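Local atomic coordinates of MtVAO615 (Myceliophthora thermophila, PDB entry 6F72), a protein that binds one FAD through two covalent links and is probably a flavoprotein oxidase, reacting rapidly with molecular oxygen once reduced, though no substrate has been found. Residues 416-421 with 474-479; 433-438 with 504-509; 497-502 with 519-524. All blocks are in the same frame, centred on the assembly; numbering follows the deposited sequence.

The three contacts, all largely buried, illustrate how packing chemistry follows place in the fold. Interaction 1 joins two strands at one margin of the seven-stranded antiparallel sheet, through main-chain hydrogen bonds flanked by apolar side chains. Interactions 2 and 3 share helix 488-508 and have no hydrogen bonds across them. Interaction 2, the farthest out at about 22 Å from the chain centre, packs leucine, methionine and alanine against helix 426-439, edged by a glycan; in interaction 3, exposed at Leu523, two alanines receive a turn built round an asparagine. Arg416 of interaction 1 forms a salt bridge with Asp507, whose OD2 meets Tyr524 OH of interaction 3 in a probable hydrogen bond.

Interaction 1: residues 416-421 with 474-479; sequences RIIPRS and LLCAPA
Arg416, Ile417 and Ile418 pair with Cys476, Leu475 and Leu474 as neighbouring antiparallel strands of a seven-stranded sheet, 412-419 being its outermost strand within the chain. Two hydrogen-bonded pairs enclose one non-hydrogen-bonded pair. At one end Arg416 and Cys476 exchange N-H and C=O, both bonds 3.0 Å between N and O. The other end is lopsided: Ile418 N to Leu474 O is 2.7 Å and nearly straight, at 174°, whereas the return bond, Leu474 N to Ile418 O, is 3.2 Å. Between them Ile417 and Leu475 bring their CA atoms to 4.5 Å, and each CA-H leans on a carbonyl of the facing strand.

Packing is closest on the face of Ile417 and Leu475, where the side chains cross obliquely and Ile417 CG1 lies 3.5 Å from Leu475 CD2. Leu475 CG stands anti to its backbone N (chi1 179°); from it CD2 makes this touch and CD1 reaches toward Glu519, the side chain lying about 6 Å from the FAD. The other face makes longer but broader contacts: Ile418 and Leu474 meet CB to CB at 3.9 Å, and Phe436 of helix 426-439 packs on Ile418 and Cys476. Arg416 starts on this face but leads away; NE bonds to Thr510 and NH1 forms a salt bridge with Asp507. The loose parts are 419-421, where Pro419 N-caps helix 420-424 and Ser421 is exposed, and 477-479. The sulfur of Cys476, fixed by its disulfide to Cys450, lies 4.2 Å from Ile418 CD1.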
# COMPACT_ATOMS: atom_id res chain seq x y z
N ARG A 416 -3.01 12.30 3.36
CA ARG A 416 -3.69 13.29 2.57
C ARG A 416 -2.93 13.47 1.28
O ARG A 416 -1.69 13.55 1.29
CB ARG A 416 -3.82 14.60 3.38
CG ARG A 416 -4.90 15.54 2.86
CD ARG A 416 -6.31 15.04 3.14
NE ARG A 416 -7.25 16.04 2.66
CZ ARG A 416 -8.54 15.84 2.39
NH1 ARG A 416 -9.10 14.65 2.53
NH2 ARG A 416 -9.27 16.88 1.95
N ILE A 417 -3.66 13.43 0.16
CA ILE A 417 -3.16 13.92 -1.11
C ILE A 417 -3.46 15.42 -1.07
O ILE A 417 -4.62 15.82 -0.95
CB ILE A 417 -3.84 13.25 -2.32
CG1 ILE A 417 -3.46 11.77 -2.37
CG2 ILE A 417 -3.42 13.92 -3.62
CD1 ILE A 417 -4.58 10.85 -2.80
N ILE A 418 -2.40 16.21 -1.14
CA ILE A 418 -2.46 17.66 -0.98
C ILE A 418 -2.32 18.36 -2.35
O ILE A 418 -1.26 18.27 -2.98
CB ILE A 418 -1.39 18.16 0.03
CG1 ILE A 418 -1.55 17.43 1.39
CG2 ILE A 418 -1.47 19.68 0.21
CD1 ILE A 418 -0.46 17.71 2.42
N PRO A 419 -3.40 19.05 -2.82
CA PRO A 419 -3.37 19.81 -4.09
C PRO A 419 -2.23 20.83 -4.18
O PRO A 419 -1.91 21.48 -3.18
CB PRO A 419 -4.71 20.56 -4.09
CG PRO A 419 -5.60 19.82 -3.17
CD PRO A 419 -4.75 18.99 -2.23
N ARG A 420 -1.62 20.93 -5.35
CA ARG A 420 -0.64 21.98 -5.67
C ARG A 420 -1.12 23.42 -5.37
O ARG A 420 -0.32 24.25 -4.90
CB ARG A 420 -0.24 21.89 -7.14
CG ARG A 420 1.03 22.64 -7.49
CD ARG A 420 1.17 22.78 -8.99
NE ARG A 420 2.53 22.45 -9.43
CZ ARG A 420 2.89 21.32 -10.03
NH1 ARG A 420 2.01 20.36 -10.28
NH2 ARG A 420 4.16 21.13 -10.36
N SER A 421 -2.39 23.70 -5.64
CA SER A 421 -2.94 25.06 -5.50
C SER A 421 -2.95 25.54 -4.04
O SER A 421 -2.82 26.73 -3.77
CB SER A 421 -4.34 25.15 -6.10
OG SER A 421 -5.16 24.10 -5.61
N LEU A 474 1.51 16.74 -3.05
CA LEU A 474 2.05 16.00 -1.90
C LEU A 474 1.14 14.83 -1.50
O LEU A 474 -0.09 14.92 -1.58
CB LEU A 474 2.24 16.93 -0.69
CG LEU A 474 2.92 18.30 -0.80
CD1 LEU A 474 2.88 18.98 0.55
CD2 LEU A 474 4.35 18.22 -1.32
N LEU A 475 1.77 13.73 -1.10
CA LEU A 475 1.07 12.66 -0.42
C LEU A 475 1.82 12.48 0.86
O LEU A 475 2.94 11.96 0.86
CB LEU A 475 1.03 11.34 -1.23
CG LEU A 475 0.36 10.05 -0.70
CD1 LEU A 475 1.13 9.37 0.43
CD2 LEU A 475 -1.08 10.24 -0.25
N CYS A 476 1.22 12.97 1.94
CA CYS A 476 1.82 12.85 3.27
C CYS A 476 1.12 11.79 4.09
O CYS A 476 -0.12 11.72 4.10
CB CYS A 476 1.82 14.19 4.00
SG CYS A 476 2.90 15.38 3.18
N ALA A 477 1.92 10.97 4.76
CA ALA A 477 1.40 9.87 5.55
C ALA A 477 1.79 9.95 7.05
O ALA A 477 2.72 9.25 7.49
CB ALA A 477 1.83 8.54 4.94
N PRO A 478 1.07 10.78 7.84
CA PRO A 478 1.23 10.67 9.31
C PRO A 478 0.88 9.27 9.80
O PRO A 478 -0.26 8.81 9.63
CB PRO A 478 0.26 11.72 9.85
CG PRO A 478 0.27 12.76 8.79
CD PRO A 478 0.26 11.97 7.51
N ALA A 479 1.87 8.59 10.38
CA ALA A 479 1.71 7.19 10.74
C ALA A 479 2.05 6.96 12.21
O ALA A 479 3.15 7.31 12.67
CB ALA A 479 2.56 6.30 9.84

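Interaction 2: residues 433-438 with 504-509; sequences TDLFRN and PMMDAA. With NAG (2-acetamido-2-deoxy-beta-D-glucopyranose), chain G.
Leu435 CG and Met505 CG both stand anti to their own backbone N (chi1 172° for the leucine), pointing CG of each into the gap between helices 426-439 and 488-508. Leu435 carries the largest share of the contact: CD1 comes within 3.7 Å of Met506 CA and also touches Met505 CG, while CB lies 3.7 Å from Ala509 CB. The small alanine lets the leucine come in close, with CD2 also against its methyl. Met505 bends about its CG-SD bond (chi3 79°), which puts CE 3.8 Å from Asn438 CB. Met506 contributes less here, with CG 4.0 Å from Leu435 CD1, and continues inward to Pro478 and Asn414.

The outer rim is finished by sugar. Asn438 ND2 is bonded to C1 of the N-acetylglucosamine, whose acetyl group folds back over the seam: its methyl C8 lies 3.5 Å from Leu435 N and its carbonyl O7 lies 3.5 Å from Met505 CG. This is an apolar packing of two helices whose segments 433-438 and 504-508 run nearly antiparallel, 165° between their directions, edged by an N-linked glycosylation site.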
# COMPACT_ATOMS: atom_id res chain seq x y z
N THR A 433 1.13 24.27 6.50
CA THR A 433 2.26 24.33 7.44
C THR A 433 1.79 24.17 8.89
O THR A 433 2.35 23.36 9.63
CB THR A 433 3.11 25.60 7.26
OG1 THR A 433 3.56 25.67 5.90
CG2 THR A 433 4.33 25.59 8.17
N ASP A 434 0.73 24.88 9.27
CA ASP A 434 0.13 24.76 10.60
C ASP A 434 -0.39 23.35 10.93
O ASP A 434 -0.31 22.92 12.10
CB ASP A 434 -0.95 25.82 10.85
CG ASP A 434 -0.41 27.26 10.81
OD1 ASP A 434 0.81 27.48 11.01
OD2 ASP A 434 -1.22 28.18 10.57
N LEU A 435 -0.91 22.63 9.93
CA LEU A 435 -1.28 21.21 10.11
C LEU A 435 -0.07 20.34 10.49
O LEU A 435 -0.14 19.55 11.44
CB LEU A 435 -1.97 20.64 8.86
CG LEU A 435 -2.24 19.12 8.81
CD1 LEU A 435 -3.23 18.69 9.89
CD2 LEU A 435 -2.71 18.70 7.42
N PHE A 436 1.02 20.52 9.74
CA PHE A 436 2.27 19.79 9.94
C PHE A 436 2.91 20.06 11.30
O PHE A 436 3.51 19.16 11.89
CB PHE A 436 3.26 20.13 8.81
CG PHE A 436 2.98 19.43 7.50
CD1 PHE A 436 1.70 18.91 7.20
CD2 PHE A 436 4.00 19.30 6.55
CE1 PHE A 436 1.46 18.27 5.99
CE2 PHE A 436 3.75 18.65 5.34
CZ PHE A 436 2.48 18.15 5.05
N ARG A 437 2.77 21.31 11.78
CA ARG A 437 3.20 21.70 13.13
C ARG A 437 2.42 20.95 14.19
O ARG A 437 3.02 20.39 15.11
CB ARG A 437 3.03 23.20 13.37
CG ARG A 437 3.84 24.12 12.49
CD ARG A 437 3.44 25.55 12.82
NE ARG A 437 4.36 26.16 13.77
CZ ARG A 437 5.07 27.27 13.54
NH1 ARG A 437 4.97 27.93 12.39
NH2 ARG A 437 5.88 27.73 14.48
N ASN A 438 1.09 20.94 14.05
CA ASN A 438 0.19 20.21 14.95
C ASN A 438 0.48 18.69 15.06
O ASN A 438 0.52 18.14 16.17
CB ASN A 438 -1.28 20.45 14.56
CG ASN A 438 -1.77 21.86 14.90
OD1 ASN A 438 -0.98 22.74 15.25
ND2 ASN A 438 -3.09 22.06 14.79
N PRO A 504 -9.56 13.66 10.34
CA PRO A 504 -10.39 14.85 10.06
C PRO A 504 -9.67 16.21 10.21
O PRO A 504 -10.02 17.17 9.51
CB PRO A 504 -11.54 14.72 11.07
CG PRO A 504 -11.67 13.24 11.25
CD PRO A 504 -10.24 12.78 11.31
N MET A 505 -8.68 16.29 11.11
CA MET A 505 -7.87 17.50 11.24
C MET A 505 -7.08 17.72 9.96
O MET A 505 -7.03 18.83 9.44
CB MET A 505 -6.92 17.46 12.45
CG MET A 505 -5.98 18.66 12.52
SD MET A 505 -4.92 18.78 13.98
CE MET A 505 -3.63 17.61 13.59
N MET A 506 -6.47 16.64 9.46
CA MET A 506 -5.75 16.64 8.19
C MET A 506 -6.65 17.04 7.02
O MET A 506 -6.24 17.83 6.16
CB MET A 506 -5.13 15.25 7.91
CG MET A 506 -4.00 14.86 8.84
SD MET A 506 -3.70 13.09 8.92
CE MET A 506 -3.28 12.76 7.21
N ASP A 507 -7.87 16.50 7.01
CA ASP A 507 -8.86 16.75 5.95
C ASP A 507 -9.24 18.22 5.87
O ASP A 507 -9.16 18.83 4.81
CB ASP A 507 -10.12 15.91 6.19
CG ASP A 507 -9.92 14.43 5.94
OD1 ASP A 507 -8.79 13.99 5.60
OD2 ASP A 507 -10.91 13.70 6.10
N ALA A 508 -9.66 18.76 7.01
CA ALA A 508 -10.08 20.16 7.13
C ALA A 508 -8.98 21.16 6.75
O ALA A 508 -9.28 22.24 6.20
CB ALA A 508 -10.59 20.43 8.54
N ALA A 509 -7.72 20.81 7.04
CA ALA A 509 -6.58 21.70 6.72
C ALA A 509 -6.21 21.75 5.23
O ALA A 509 -5.39 22.59 4.82
CB ALA A 509 -5.37 21.34 7.54
C1 NAG G . -3.77 23.30 15.05
C2 NAG G . -5.02 23.31 14.14
C3 NAG G . -6.18 24.18 14.66
C4 NAG G . -6.35 24.13 16.18
C5 NAG G . -5.00 24.44 16.84
C6 NAG G . -5.06 24.50 18.37
C7 NAG G . -4.69 23.05 11.68
C8 NAG G . -4.17 23.74 10.46
N2 NAG G . -4.59 23.76 12.82
O3 NAG G . -7.42 23.79 14.05
O4 NAG G . -7.40 25.02 16.62
O5 NAG G . -4.08 23.40 16.45
O6 NAG G . -5.24 23.18 18.91
O7 NAG G . -5.18 21.93 11.62

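Interaction 3: residues 497-502 with 519-524; sequences YAAETL and EANHLY. With FAD (flavin-adenine dinucleotide), chain E.
A turn settling on two alanines makes this contact, where Ala498 and Ala499 of helix 488-508 meet the loop that runs from the FAD pocket toward helix 527-532. The match is one of shape, with no hydrogen bond crossing between the segments. Ala499 is the centre of it: its CB lies 3.3 Å from Asn521 OD1 and also touches Leu523 CB and Tyr524 N, a single methyl packed against one face of the turn. One residue earlier, Ala498 CB touches the other branch of the amide, 3.7 Å from Asn521 ND2.

Asn521 CG, anti to its backbone N (chi1 -169°), is thereby put 3.7 Å from Ala499 CB, and the amide is held from both branches. OD1 accepts from Leu523 N at 2.8 Å, the donor tilted 17° from the carbonyl plane, while ND2 bonds to Asp495 of the same helix; together these fix which way round the amide sits. An alanine here would remove both bonds, and would probably leave Leu523 N and Asp495 without these mates and the turn less firmly held against the helix.

Tyr524 N bonds back to Asn521 O, closing a type I beta turn. Its ring brings an edge to the helix, Ala499 O lying in the ring plane 3.9 Å from CD1, and its hydroxyl probably bonds to Asp507. At the inner end of the loop Glu519 OE2 lies 3.6 Å from FAD C10. The loop combines this beta turn with an Asx turn at Asn521, within the berberine-like region of this FAD-linked oxidoreductase.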
# COMPACT_ATOMS: atom_id res chain seq x y z
N TYR A 497 -8.22 7.60 17.84
CA TYR A 497 -7.56 8.89 17.64
C TYR A 497 -7.21 9.13 16.17
O TYR A 497 -7.51 10.21 15.63
CB TYR A 497 -6.30 9.06 18.51
CG TYR A 497 -5.48 10.27 18.12
CD1 TYR A 497 -5.87 11.57 18.49
CD2 TYR A 497 -4.32 10.12 17.34
CE1 TYR A 497 -5.12 12.68 18.10
CE2 TYR A 497 -3.56 11.21 16.95
CZ TYR A 497 -3.97 12.48 17.31
OH TYR A 497 -3.20 13.55 16.90
N ALA A 498 -6.59 8.15 15.51
CA ALA A 498 -6.17 8.35 14.13
C ALA A 498 -7.37 8.62 13.20
O ALA A 498 -7.37 9.60 12.47
CB ALA A 498 -5.33 7.18 13.63
N ALA A 499 -8.40 7.77 13.32
CA ALA A 499 -9.60 7.81 12.49
C ALA A 499 -10.47 9.05 12.70
O ALA A 499 -10.92 9.64 11.72
CB ALA A 499 -10.43 6.56 12.71
N GLU A 500 -10.71 9.43 13.95
CA GLU A 500 -11.74 10.41 14.23
C GLU A 500 -11.24 11.78 14.70
O GLU A 500 -12.02 12.73 14.77
CB GLU A 500 -12.84 9.83 15.13
CG GLU A 500 -12.48 9.58 16.58
CD GLU A 500 -13.18 8.35 17.15
OE1 GLU A 500 -13.75 7.57 16.37
OE2 GLU A 500 -13.15 8.17 18.37
N THR A 501 -9.93 11.88 14.94
CA THR A 501 -9.30 13.13 15.33
C THR A 501 -8.22 13.54 14.36
O THR A 501 -8.30 14.62 13.78
CB THR A 501 -8.79 13.11 16.80
OG1 THR A 501 -9.88 12.83 17.68
CG2 THR A 501 -8.17 14.44 17.22
N LEU A 502 -7.20 12.71 14.18
CA LEU A 502 -6.08 13.11 13.35
C LEU A 502 -6.44 13.24 11.85
O LEU A 502 -6.14 14.27 11.22
CB LEU A 502 -4.85 12.22 13.55
CG LEU A 502 -3.60 12.59 12.74
CD1 LEU A 502 -3.08 13.99 13.06
CD2 LEU A 502 -2.51 11.58 12.96
N GLU A 519 -3.56 4.14 2.21
CA GLU A 519 -2.92 4.58 3.45
C GLU A 519 -3.92 5.39 4.26
O GLU A 519 -3.90 6.61 4.25
CB GLU A 519 -1.64 5.36 3.14
CG GLU A 519 -0.65 4.58 2.28
CD GLU A 519 0.68 5.28 2.11
OE1 GLU A 519 0.71 6.50 1.85
OE2 GLU A 519 1.72 4.59 2.23
N ALA A 520 -4.83 4.68 4.91
CA ALA A 520 -5.85 5.28 5.77
C ALA A 520 -6.14 4.36 6.96
O ALA A 520 -5.64 3.23 7.01
CB ALA A 520 -7.12 5.52 4.98
N ASN A 521 -6.94 4.86 7.90
CA ASN A 521 -7.44 4.08 9.00
C ASN A 521 -8.75 3.40 8.63
O ASN A 521 -9.60 4.03 8.02
CB ASN A 521 -7.63 4.98 10.22
CG ASN A 521 -7.89 4.19 11.49
OD1 ASN A 521 -9.00 3.71 11.73
ND2 ASN A 521 -6.86 4.05 12.31
N HIS A 522 -8.91 2.13 9.02
CA HIS A 522 -10.15 1.36 8.77
C HIS A 522 -11.43 1.88 9.44
O HIS A 522 -12.53 1.47 9.05
CB HIS A 522 -9.95 -0.09 9.22
CG HIS A 522 -9.82 -0.24 10.71
ND1 HIS A 522 -10.54 -1.18 11.42
CD2 HIS A 522 -9.06 0.43 11.61
CE1 HIS A 522 -10.21 -1.10 12.70
NE2 HIS A 522 -9.31 -0.13 12.84
N LEU A 523 -11.28 2.73 10.46
CA LEU A 523 -12.44 3.32 11.15
C LEU A 523 -12.82 4.70 10.62
O LEU A 523 -13.87 5.25 11.01
CB LEU A 523 -12.21 3.37 12.65
CG LEU A 523 -11.86 2.09 13.42
CD1 LEU A 523 -11.34 2.49 14.80
CD2 LEU A 523 -13.04 1.12 13.53
N TYR A 524 -11.99 5.26 9.72
CA TYR A 524 -12.22 6.59 9.11
C TYR A 524 -13.60 6.67 8.46
O TYR A 524 -13.92 5.90 7.55
CB TYR A 524 -11.10 6.91 8.11
CG TYR A 524 -11.29 8.16 7.27
CD1 TYR A 524 -11.48 9.41 7.87
CD2 TYR A 524 -11.26 8.09 5.87
CE1 TYR A 524 -11.65 10.55 7.09
CE2 TYR A 524 -11.41 9.24 5.09
CZ TYR A 524 -11.61 10.45 5.71
OH TYR A 524 -11.77 11.60 4.95
PA FAD E . -2.16 -6.95 0.68
O1A FAD E . -2.54 -6.58 2.09
O2A FAD E . -1.82 -8.40 0.44
O5B FAD E . -3.36 -6.51 -0.30
C5B FAD E . -4.02 -5.25 -0.16
C4B FAD E . -5.43 -5.29 -0.73
O4B FAD E . -5.39 -5.70 -2.10
C3B FAD E . -6.36 -6.27 -0.03
O3B FAD E . -7.67 -5.68 -0.04
C2B FAD E . -6.36 -7.51 -0.92
O2B FAD E . -7.60 -8.22 -0.85
C1B FAD E . -6.14 -6.90 -2.30
N9A FAD E . -5.37 -7.76 -3.23
C8A FAD E . -4.03 -7.94 -3.22
N7A FAD E . -3.64 -8.75 -4.23
C5A FAD E . -4.75 -9.09 -4.92
C6A FAD E . -5.04 -9.93 -6.10
N6A FAD E . -4.03 -10.57 -6.74
N1A FAD E . -6.33 -10.04 -6.50
C2A FAD E . -7.34 -9.41 -5.86
N3A FAD E . -7.14 -8.62 -4.78
C4A FAD E . -5.89 -8.43 -4.27
N1 FAD E . 1.88 2.64 -1.11
C2 FAD E . 2.30 3.59 -1.97
O2 FAD E . 1.49 4.06 -2.81
N3 FAD E . 3.57 4.05 -1.96
C4 FAD E . 4.51 3.62 -1.09
O4 FAD E . 5.67 4.09 -1.11
C4X FAD E . 4.12 2.57 -0.12
N5 FAD E . 5.00 2.08 0.77
C5X FAD E . 4.64 1.11 1.67
C6 FAD E . 5.58 0.61 2.59
C7 FAD E . 5.18 -0.40 3.50
C7M FAD E . 6.20 -0.92 4.50
C8 FAD E . 3.76 -0.93 3.48
C8M FAD E . 3.26 -2.07 4.35
C9 FAD E . 2.86 -0.41 2.56
C9A FAD E . 3.23 0.59 1.65
N10 FAD E . 2.30 1.08 0.71
C10 FAD E . 2.71 2.10 -0.18
C1' FAD E . 0.92 0.61 0.73
C2' FAD E . 0.47 -0.34 -0.34
O2' FAD E . 0.32 0.41 -1.55
C3' FAD E . -0.88 -0.86 0.13
O3' FAD E . -0.80 -1.32 1.50
C4' FAD E . -1.39 -1.98 -0.76
O4' FAD E . -2.74 -2.28 -0.43
C5' FAD E . -0.49 -3.22 -0.68
O5' FAD E . -1.02 -4.29 -1.44
P FAD E . -0.43 -5.77 -1.25
O1P FAD E . 1.07 -5.70 -1.32
O2P FAD E . -1.22 -6.65 -2.19
O3P FAD E . -0.87 -6.10 0.27